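Local coordinates for glycoside hydrolase family protein (Novosphingobium sp. PP1Y, PDB 6Q2F), which acts as an alpha-L-rhamnosidase, a glycoside hydrolase that probably removes terminal alpha-L-rhamnose from rhamnosylated substrates, at residues D603-A608 with S631-Y636; A607-F612 with I664-V669; N673-H678 with D716-S721. All coordinates share one frame; numbering follows the deposited sequence.

Contact 1 of 3, residues D603-A608 with S631-Y636; sequences DIPMAA and SVAHLY
Pro605 packs on Val632 and Ala633 in a small, fully buried apolar contact between a barrel strand and a covering helix. Strand 604-610, helix 620-636 and strand 642-649 form a beta-alpha-beta unit, part of a closed ring of eight parallel strands, the (beta/alpha)8 or TIM barrel. Side chains alternate along the strand. Pro605 is turned outward to the helix, whereas the selenomethionine Met606 packs inside the barrel on Glu583 and Glu644, two residues of the sodium site.

The backbones approach to 6.3 Å between CA of Pro605 and CA of Ala633, close enough for the compact proline ring to bridge them. Its CG atom does most of the touching and rests 4.2 Å from CB of Ala633. With no N-H of its own, Pro605 bonds through its carbonyl to the backbone of Ala642 on the adjoining strand, which ties the residue into the sheet while its ring packs on the helix.

Val632 is further covered by Met596 and Ala633 by Val641, which extends the apolar layer beyond the strand. The two side chains of the main pair meet at a slant. CG1 of Val632 lies anti to its own backbone N (chi1 171°), which swings this methyl toward the strand, and there it comes within 3.5 Å of CG of Pro605.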
loop_
_atom_site.group_PDB
_atom_site.type_symbol
_atom_site.label_atom_id
_atom_site.label_comp_id
_atom_site.label_asym_id
_atom_site.label_seq_id
_atom_site.Cartn_x
_atom_site.Cartn_y
_atom_site.Cartn_z
ATOM N N ASP A 603 5.649 10.272 11.208
ATOM C CA ASP A 603 6.970 10.838 10.947
ATOM C C ASP A 603 7.535 10.336 9.633
ATOM O O ASP A 603 8.262 11.059 8.944
ATOM C CB ASP A 603 7.919 10.482 12.082
ATOM C CG ASP A 603 7.461 11.047 13.394
ATOM O OD1 ASP A 603 6.648 10.376 14.060
ATOM O OD2 ASP A 603 7.903 12.163 13.728
ATOM N N ILE A 604 7.238 9.083 9.296
ATOM C CA ILE A 604 7.755 8.494 8.070
ATOM C C ILE A 604 6.613 7.805 7.333
ATOM O O ILE A 604 6.251 6.661 7.658
ATOM C CB ILE A 604 8.919 7.546 8.372
ATOM C CG1 ILE A 604 9.995 8.304 9.152
ATOM C CG2 ILE A 604 9.511 7.036 7.092
ATOM C CD1 ILE A 604 10.977 7.439 9.850
ATOM N N PRO A 605 5.996 8.478 6.366
ATOM C CA PRO A 605 4.999 7.814 5.525
ATOM C C PRO A 605 5.627 6.624 4.827
ATOM O O PRO A 605 6.783 6.673 4.409
ATOM C CB PRO A 605 4.587 8.907 4.532
ATOM C CG PRO A 605 4.913 10.195 5.251
ATOM C CD PRO A 605 6.181 9.886 5.990
HETATM N N MSE A 606 4.875 5.544 4.741
HETATM C CA MSE A 606 5.411 4.282 4.325
HETATM C C MSE A 606 4.461 3.560 3.378
HETATM O O MSE A 606 3.238 3.622 3.517
HETATM C CB MSE A 606 5.700 3.390 5.560
HETATM C CG MSE A 606 6.487 2.148 5.209
HETATM SE SE MSE A 606 7.094 1.337 6.851
HETATM C CE MSE A 606 7.997 -0.251 6.131
ATOM N N ALA A 607 5.053 2.889 2.399
ATOM C CA ALA A 607 4.314 2.126 1.404
ATOM C C ALA A 607 4.998 0.767 1.274
ATOM O O ALA A 607 5.760 0.345 2.149
ATOM C CB ALA A 607 4.258 2.918 0.094
ATOM N N ALA A 608 4.719 0.061 0.178
ATOM C CA ALA A 608 5.255 -1.276 -0.049
ATOM C C ALA A 608 5.516 -1.473 -1.542
ATOM O O ALA A 608 4.900 -0.820 -2.393
ATOM C CB ALA A 608 4.297 -2.382 0.459
ATOM N N SER A 631 3.992 11.645 -1.813
ATOM C CA SER A 631 3.300 12.930 -1.825
ATOM C C SER A 631 3.096 13.453 -0.410
ATOM O O SER A 631 3.266 14.647 -0.151
ATOM C CB SER A 631 1.965 12.797 -2.554
ATOM O OG SER A 631 2.157 12.253 -3.854
ATOM N N VAL A 632 2.740 12.570 0.528
ATOM C CA VAL A 632 2.569 13.000 1.919
ATOM C C VAL A 632 3.855 13.636 2.423
ATOM O O VAL A 632 3.859 14.773 2.923
ATOM C CB VAL A 632 2.139 11.819 2.815
ATOM C CG1 VAL A 632 2.192 12.241 4.295
ATOM C CG2 VAL A 632 0.721 11.383 2.477
ATOM N N ALA A 633 4.973 12.921 2.272
ATOM C CA ALA A 633 6.243 13.407 2.796
ATOM C C ALA A 633 6.652 14.731 2.156
ATOM O O ALA A 633 7.292 15.560 2.804
ATOM C CB ALA A 633 7.331 12.358 2.586
ATOM N N HIS A 634 6.326 14.930 0.877
ATOM C CA HIS A 634 6.662 16.193 0.225
ATOM C C HIS A 634 5.786 17.323 0.758
ATOM O O HIS A 634 6.283 18.405 1.090
ATOM C CB HIS A 634 6.505 16.075 -1.300
ATOM C CG HIS A 634 7.318 14.984 -1.924
ATOM N ND1 HIS A 634 7.050 14.499 -3.187
ATOM C CD2 HIS A 634 8.385 14.281 -1.470
ATOM C CE1 HIS A 634 7.911 13.541 -3.485
ATOM N NE2 HIS A 634 8.739 13.396 -2.463
ATOM N N LEU A 635 4.482 17.080 0.849
ATOM C CA LEU A 635 3.553 18.126 1.255
ATOM C C LEU A 635 3.644 18.425 2.747
ATOM O O LEU A 635 3.728 19.595 3.130
ATOM C CB LEU A 635 2.133 17.731 0.854
ATOM C CG LEU A 635 1.991 17.973 -0.647
ATOM C CD1 LEU A 635 1.087 16.952 -1.250
ATOM C CD2 LEU A 635 1.436 19.379 -0.891
ATOM N N TYR A 636 3.675 17.397 3.603
ATOM C CA TYR A 636 3.631 17.651 5.039
ATOM C C TYR A 636 5.012 17.766 5.665
ATOM O O TYR A 636 5.106 17.985 6.875
ATOM C CB TYR A 636 2.789 16.572 5.749
ATOM C CG TYR A 636 1.328 16.695 5.375
ATOM C CD1 TYR A 636 0.845 16.117 4.205
ATOM C CD2 TYR A 636 0.430 17.428 6.178
ATOM C CE1 TYR A 636 -0.483 16.249 3.845
ATOM C CE2 TYR A 636 -0.908 17.581 5.808
ATOM C CZ TYR A 636 -1.358 16.986 4.651
ATOM O OH TYR A 636 -2.666 17.106 4.268
#

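Contact 2 of 3, residues A607-F612 with I664-V669; sequences AALWTF and IDLEFV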
loop_
_atom_site.group_PDB
_atom_site.type_symbol
_atom_site.label_atom_id
_atom_site.label_comp_id
_atom_site.label_asym_id
_atom_site.label_seq_id
_atom_site.Cartn_x
_atom_site.Cartn_y
_atom_site.Cartn_z
ATOM N N ALA A 607 5.053 2.889 2.399
ATOM C CA ALA A 607 4.314 2.126 1.404
ATOM C C ALA A 607 4.998 0.767 1.274
ATOM O O ALA A 607 5.760 0.345 2.149
ATOM C CB ALA A 607 4.258 2.918 0.094
ATOM N N ALA A 608 4.719 0.061 0.178
ATOM C CA ALA A 608 5.255 -1.276 -0.049
ATOM C C ALA A 608 5.516 -1.473 -1.542
ATOM O O ALA A 608 4.900 -0.820 -2.393
ATOM C CB ALA A 608 4.297 -2.382 0.459
ATOM N N LEU A 609 6.439 -2.381 -1.857
ATOM C CA LEU A 609 6.617 -2.846 -3.233
ATOM C C LEU A 609 7.041 -4.302 -3.227
ATOM O O LEU A 609 8.016 -4.657 -2.563
ATOM C CB LEU A 609 7.654 -2.028 -4.021
ATOM C CG LEU A 609 7.821 -2.708 -5.400
ATOM C CD1 LEU A 609 6.618 -2.427 -6.348
ATOM C CD2 LEU A 609 9.151 -2.392 -6.099
ATOM N N TRP A 610 6.313 -5.128 -3.973
ATOM C CA TRP A 610 6.633 -6.538 -4.128
ATOM C C TRP A 610 7.507 -6.751 -5.365
ATOM O O TRP A 610 7.453 -5.983 -6.327
ATOM C CB TRP A 610 5.358 -7.373 -4.264
ATOM C CG TRP A 610 4.592 -7.570 -2.986
ATOM C CD1 TRP A 610 4.419 -6.663 -1.986
ATOM C CD2 TRP A 610 3.902 -8.748 -2.584
ATOM N NE1 TRP A 610 3.669 -7.207 -0.984
ATOM C CE2 TRP A 610 3.339 -8.491 -1.328
ATOM C CE3 TRP A 610 3.708 -10.004 -3.167
ATOM C CZ2 TRP A 610 2.582 -9.437 -0.642
ATOM C CZ3 TRP A 610 2.964 -10.946 -2.480
ATOM C CH2 TRP A 610 2.411 -10.655 -1.228
ATOM N N THR A 611 8.335 -7.793 -5.323
ATOM C CA THR A 611 9.038 -8.196 -6.525
ATOM C C THR A 611 8.027 -8.632 -7.578
ATOM O O THR A 611 6.900 -9.040 -7.274
ATOM C CB THR A 611 10.014 -9.324 -6.225
ATOM O OG1 THR A 611 9.282 -10.509 -5.910
ATOM C CG2 THR A 611 10.909 -8.922 -5.039
ATOM N N PHE A 612 8.438 -8.526 -8.836
ATOM C CA PHE A 612 7.549 -8.856 -9.938
ATOM C C PHE A 612 8.385 -9.308 -11.127
ATOM O O PHE A 612 9.527 -8.868 -11.303
ATOM C CB PHE A 612 6.682 -7.655 -10.327
ATOM C CG PHE A 612 7.482 -6.433 -10.706
ATOM C CD1 PHE A 612 7.888 -5.531 -9.735
ATOM C CD2 PHE A 612 7.827 -6.187 -12.029
ATOM C CE1 PHE A 612 8.633 -4.415 -10.073
ATOM C CE2 PHE A 612 8.560 -5.057 -12.387
ATOM C CZ PHE A 612 8.973 -4.179 -11.410
ATOM N N ILE A 664 14.401 -1.926 -6.365
ATOM C CA ILE A 664 14.752 -0.792 -5.509
ATOM C C ILE A 664 14.859 0.485 -6.322
ATOM O O ILE A 664 14.582 1.574 -5.815
ATOM C CB ILE A 664 16.059 -1.079 -4.739
ATOM C CG1 ILE A 664 16.044 -0.362 -3.388
ATOM C CG2 ILE A 664 17.317 -0.754 -5.559
ATOM C CD1 ILE A 664 15.128 -1.053 -2.366
ATOM N N ASP A 665 15.301 0.379 -7.582
ATOM C CA ASP A 665 15.329 1.543 -8.461
ATOM C C ASP A 665 13.914 2.032 -8.747
ATOM O O ASP A 665 13.668 3.239 -8.814
ATOM C CB ASP A 665 16.086 1.209 -9.759
ATOM C CG ASP A 665 17.587 0.960 -9.526
ATOM O OD1 ASP A 665 18.099 1.233 -8.417
ATOM O OD2 ASP A 665 18.275 0.491 -10.458
ATOM N N LEU A 666 12.959 1.114 -8.873
ATOM C CA LEU A 666 11.577 1.528 -9.066
ATOM C C LEU A 666 11.038 2.231 -7.819
ATOM O O LEU A 666 10.345 3.246 -7.924
ATOM C CB LEU A 666 10.723 0.314 -9.442
ATOM C CG LEU A 666 9.222 0.625 -9.518
ATOM C CD1 LEU A 666 8.930 1.655 -10.655
ATOM C CD2 LEU A 666 8.400 -0.652 -9.719
ATOM N N GLU A 667 11.370 1.725 -6.627
ATOM C CA GLU A 667 10.987 2.422 -5.403
ATOM C C GLU A 667 11.622 3.805 -5.346
ATOM O O GLU A 667 10.968 4.795 -4.981
ATOM C CB GLU A 667 11.414 1.613 -4.188
ATOM C CG GLU A 667 10.703 0.288 -4.053
ATOM C CD GLU A 667 11.206 -0.478 -2.859
ATOM O OE1 GLU A 667 11.555 0.161 -1.847
ATOM O OE2 GLU A 667 11.259 -1.715 -2.947
ATOM N N PHE A 668 12.911 3.882 -5.683
ATOM C CA PHE A 668 13.614 5.158 -5.649
ATOM C C PHE A 668 12.957 6.178 -6.581
ATOM O O PHE A 668 12.671 7.306 -6.171
ATOM C CB PHE A 668 15.076 4.937 -6.016
ATOM C CG PHE A 668 15.902 4.339 -4.895
ATOM C CD1 PHE A 668 15.674 4.704 -3.578
ATOM C CD2 PHE A 668 16.915 3.435 -5.166
ATOM C CE1 PHE A 668 16.431 4.187 -2.554
ATOM C CE2 PHE A 668 17.672 2.885 -4.139
ATOM C CZ PHE A 668 17.433 3.271 -2.830
ATOM N N VAL A 669 12.689 5.793 -7.836
ATOM C CA VAL A 669 12.190 6.766 -8.806
ATOM C C VAL A 669 10.723 7.121 -8.543
ATOM O O VAL A 669 10.237 8.139 -9.040
ATOM C CB VAL A 669 12.402 6.242 -10.239
ATOM C CG1 VAL A 669 11.288 5.264 -10.651
ATOM C CG2 VAL A 669 12.526 7.414 -11.223
#
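Leu609, on strand 604-610, faces Glu667 on helix 657-670 with 7.2 Å between their CA atoms, the nearest backbone approach of the two segments. The helix lies against the outward-turned Leu609 near the end of the strand, and the contact is made by side chains alone. Leu609 carries the largest share. Its CG stands anti to the backbone N (chi1 175°), so that CD2 is delivered to the helix, 3.7 Å from CG of Glu667 and 4.1 Å from CD2 of Leu666.

Glu667 meets the leucine with both its aliphatic and its polar part. The chain is extended beyond CG and passes obliquely by Leu609, with OE2 3.8 Å from CB of Leu609. Its other oxygen, OE1, is hydrogen-bonded to OG of Ser645 on the next barrel strand. With an alanine here, Ser645 would probably be left without its carboxylate partner, and Leu609 would lose the methylene and carboxylate it rests on.

Beyond the end of the strand, Phe612 has CG between its backbone N and carbonyl carbon (chi1 57°), which turns the ring to the helix. There CD2 of Leu666 approaches it obliquely, 3.8 Å from CE1 of Phe612. The same ring makes a cation-pi contact with Arg662 and an edge-to-face contact with Phe663, both from helix 657-670.

CD2 of Leu666 is therefore common to the leucine and phenylalanine contacts. The chemistry is mixed: apolar packing joins the strand and the loop after it to the helix, while a buried glutamate adds a polar tie from that helix to strand 642-649, whose Glu644 belongs to the sodium site.

Contact 3 of 3, residues N673-H678 with D716-S721; sequences NRPVIH and DYIARS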
loop_
_atom_site.group_PDB
_atom_site.type_symbol
_atom_site.label_atom_id
_atom_site.label_comp_id
_atom_site.label_asym_id
_atom_site.label_seq_id
_atom_site.Cartn_x
_atom_site.Cartn_y
_atom_site.Cartn_z
ATOM N N ASN A 673 12.793 6.899 -0.261
ATOM C CA ASN A 673 14.193 7.151 0.063
ATOM C C ASN A 673 14.602 6.522 1.390
ATOM O O ASN A 673 15.641 6.894 1.939
ATOM C CB ASN A 673 14.475 8.676 0.068
ATOM C CG ASN A 673 13.562 9.432 1.008
ATOM O OD1 ASN A 673 13.079 8.891 2.002
ATOM N ND2 ASN A 673 13.333 10.701 0.708
ATOM N N ARG A 674 13.799 5.626 1.950
ATOM C CA ARG A 674 14.223 4.796 3.082
ATOM C C ARG A 674 13.639 3.409 2.888
ATOM O O ARG A 674 12.553 3.098 3.398
ATOM C CB ARG A 674 13.781 5.375 4.429
ATOM C CG ARG A 674 14.061 4.424 5.592
ATOM C CD ARG A 674 14.014 5.107 6.924
ATOM N NE ARG A 674 15.107 6.062 7.094
ATOM C CZ ARG A 674 15.261 6.832 8.165
ATOM N NH1 ARG A 674 14.392 6.761 9.170
ATOM N NH2 ARG A 674 16.278 7.673 8.230
ATOM N N PRO A 675 14.302 2.559 2.110
ATOM C CA PRO A 675 13.801 1.194 1.960
ATOM C C PRO A 675 13.836 0.475 3.302
ATOM O O PRO A 675 14.749 0.663 4.112
ATOM C CB PRO A 675 14.764 0.575 0.940
ATOM C CG PRO A 675 15.270 1.798 0.125
ATOM C CD PRO A 675 15.436 2.839 1.207
ATOM N N VAL A 676 12.800 -0.309 3.559
ATOM C CA VAL A 676 12.749 -1.196 4.709
ATOM C C VAL A 676 12.590 -2.594 4.121
ATOM O O VAL A 676 11.506 -2.958 3.643
ATOM C CB VAL A 676 11.616 -0.839 5.685
ATOM C CG1 VAL A 676 11.719 -1.711 6.957
ATOM C CG2 VAL A 676 11.688 0.663 6.047
ATOM N N ILE A 677 13.672 -3.328 4.059
ATOM C CA ILE A 677 13.645 -4.603 3.403
ATOM C C ILE A 677 12.858 -5.681 4.074
ATOM O O ILE A 677 13.072 -5.981 5.186
ATOM C CB ILE A 677 15.059 -5.098 3.092
ATOM C CG1 ILE A 677 15.796 -4.069 2.274
ATOM C CG2 ILE A 677 15.018 -6.417 2.363
ATOM C CD1 ILE A 677 17.275 -4.067 2.469
ATOM N N HIS A 678 11.950 -6.245 3.329
ATOM C CA HIS A 678 11.150 -7.342 3.755
ATOM C C HIS A 678 11.797 -8.601 3.215
ATOM O O HIS A 678 11.689 -8.813 2.048
ATOM C CB HIS A 678 9.797 -7.206 3.113
ATOM C CG HIS A 678 8.817 -8.238 3.532
ATOM N ND1 HIS A 678 8.893 -9.540 3.124
ATOM C CD2 HIS A 678 7.734 -8.157 4.323
ATOM C CE1 HIS A 678 7.914 -10.223 3.662
ATOM N NE2 HIS A 678 7.193 -9.405 4.390
ATOM N N ASP A 716 25.290 -0.491 0.480
ATOM C CA ASP A 716 25.872 0.824 0.215
ATOM C C ASP A 716 25.203 1.482 -0.985
ATOM O O ASP A 716 25.012 2.700 -1.020
ATOM C CB ASP A 716 27.374 0.699 -0.047
ATOM C CG ASP A 716 28.202 0.576 1.224
ATOM O OD1 ASP A 716 27.749 0.985 2.305
ATOM O OD2 ASP A 716 29.349 0.109 1.111
ATOM N N TYR A 717 24.872 0.689 -1.999
ATOM C CA TYR A 717 24.165 1.220 -3.156
ATOM C C TYR A 717 22.823 1.795 -2.742
ATOM O O TYR A 717 22.440 2.893 -3.180
ATOM C CB TYR A 717 23.996 0.105 -4.187
ATOM C CG TYR A 717 23.075 0.436 -5.333
ATOM C CD1 TYR A 717 21.695 0.220 -5.238
ATOM C CD2 TYR A 717 23.582 0.963 -6.511
ATOM C CE1 TYR A 717 20.861 0.509 -6.307
ATOM C CE2 TYR A 717 22.761 1.249 -7.573
ATOM C CZ TYR A 717 21.409 1.030 -7.464
ATOM O OH TYR A 717 20.622 1.310 -8.541
ATOM N N ILE A 718 22.107 1.076 -1.877
ATOM C CA ILE A 718 20.827 1.569 -1.379
ATOM C C ILE A 718 21.027 2.787 -0.491
ATOM O O ILE A 718 20.280 3.771 -0.589
ATOM C CB ILE A 718 20.096 0.446 -0.635
ATOM C CG1 ILE A 718 19.780 -0.708 -1.605
ATOM C CG2 ILE A 718 18.834 1.000 0.066
ATOM C CD1 ILE A 718 19.338 -2.024 -0.897
ATOM N N ALA A 719 22.042 2.753 0.379
ATOM C CA ALA A 719 22.290 3.882 1.271
ATOM C C ALA A 719 22.727 5.123 0.499
ATOM O O ALA A 719 22.352 6.243 0.858
ATOM C CB ALA A 719 23.351 3.512 2.305
ATOM N N ARG A 720 23.544 4.955 -0.547
ATOM C CA ARG A 720 23.986 6.120 -1.307
ATOM C C ARG A 720 22.840 6.718 -2.099
ATOM O O ARG A 720 22.717 7.941 -2.207
ATOM C CB ARG A 720 25.132 5.759 -2.256
ATOM C CG ARG A 720 26.390 5.411 -1.537
ATOM C CD ARG A 720 27.571 5.306 -2.482
ATOM N NE ARG A 720 28.790 5.047 -1.739
ATOM C CZ ARG A 720 29.458 3.907 -1.813
ATOM N NH1 ARG A 720 29.020 2.944 -2.611
ATOM N NH2 ARG A 720 30.556 3.730 -1.101
ATOM N N SER A 721 22.012 5.867 -2.691
ATOM C CA SER A 721 20.867 6.358 -3.436
ATOM C C SER A 721 19.903 7.078 -2.508
ATOM O O SER A 721 19.393 8.151 -2.840
ATOM C CB SER A 721 20.186 5.186 -4.137
ATOM O OG SER A 721 21.055 4.619 -5.097
#
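Ile718 supplies about half of the surface buried here, wedging from helix 712-726 against Pro675 and Ile677 of strand 674-677. The two strand residues are alternate members of one strand and both turn outward to the helix, with Val676 between them directed to the other side. The closest backbone pair is Pro675 and Ile718, whose CA atoms lie 7.8 Å apart.

The two branches of Ile718 divide the work. CG2, anti to the backbone N, comes up to the CG-CD corner of the proline ring, 3.7 Å from CG of Pro675 and 4.0 Å from its CD. The longer branch is extended (chi2 167°) and carries its end methyl along the strand, where CD1 of Ile718 comes to 4.4 Å from CD1 of Ile677. This second touch is looser than the first. Pro675 and Ile718 run past one another in opposite directions.

Ile664 and Phe668 of helix 657-670 also touch Pro675, so its ring faces the junction of the two helices. Within helix 712-726, one turn beyond the contact, OG of Ser721 donates to O of Tyr717 at 2.9 Å.

Strand 674-677 is flanked by the parallel strands 642-649 and 56-62, so it is the one that closes the ring. An apolar strand face packed under outer helices in this way is typical of a (beta/alpha)8 barrel.

Strand 604-610 opens two of the three contacts. Contact 1 closes first, when the chain returns in helix 620-636. Contact 2 starts from the same strand, sharing Ala607 and Ala608, but closes only at helix 657-670, so the two spans overlap, contact 1 starting slightly earlier and ending inside contact 2. Contact 3 follows in series, from strand 674-677 to helix 712-726. Inside the barrel, CE of Met606 packs on CB of Val676, linking contacts 1 and 3. Outside it, Asp665 OD1 and Tyr717 OH, probably hydrogen-bonded, and Phe668 against Ser721 join the helices of contacts 2 and 3. Together the contacts tie the last stretch of the barrel wall to its helical layer.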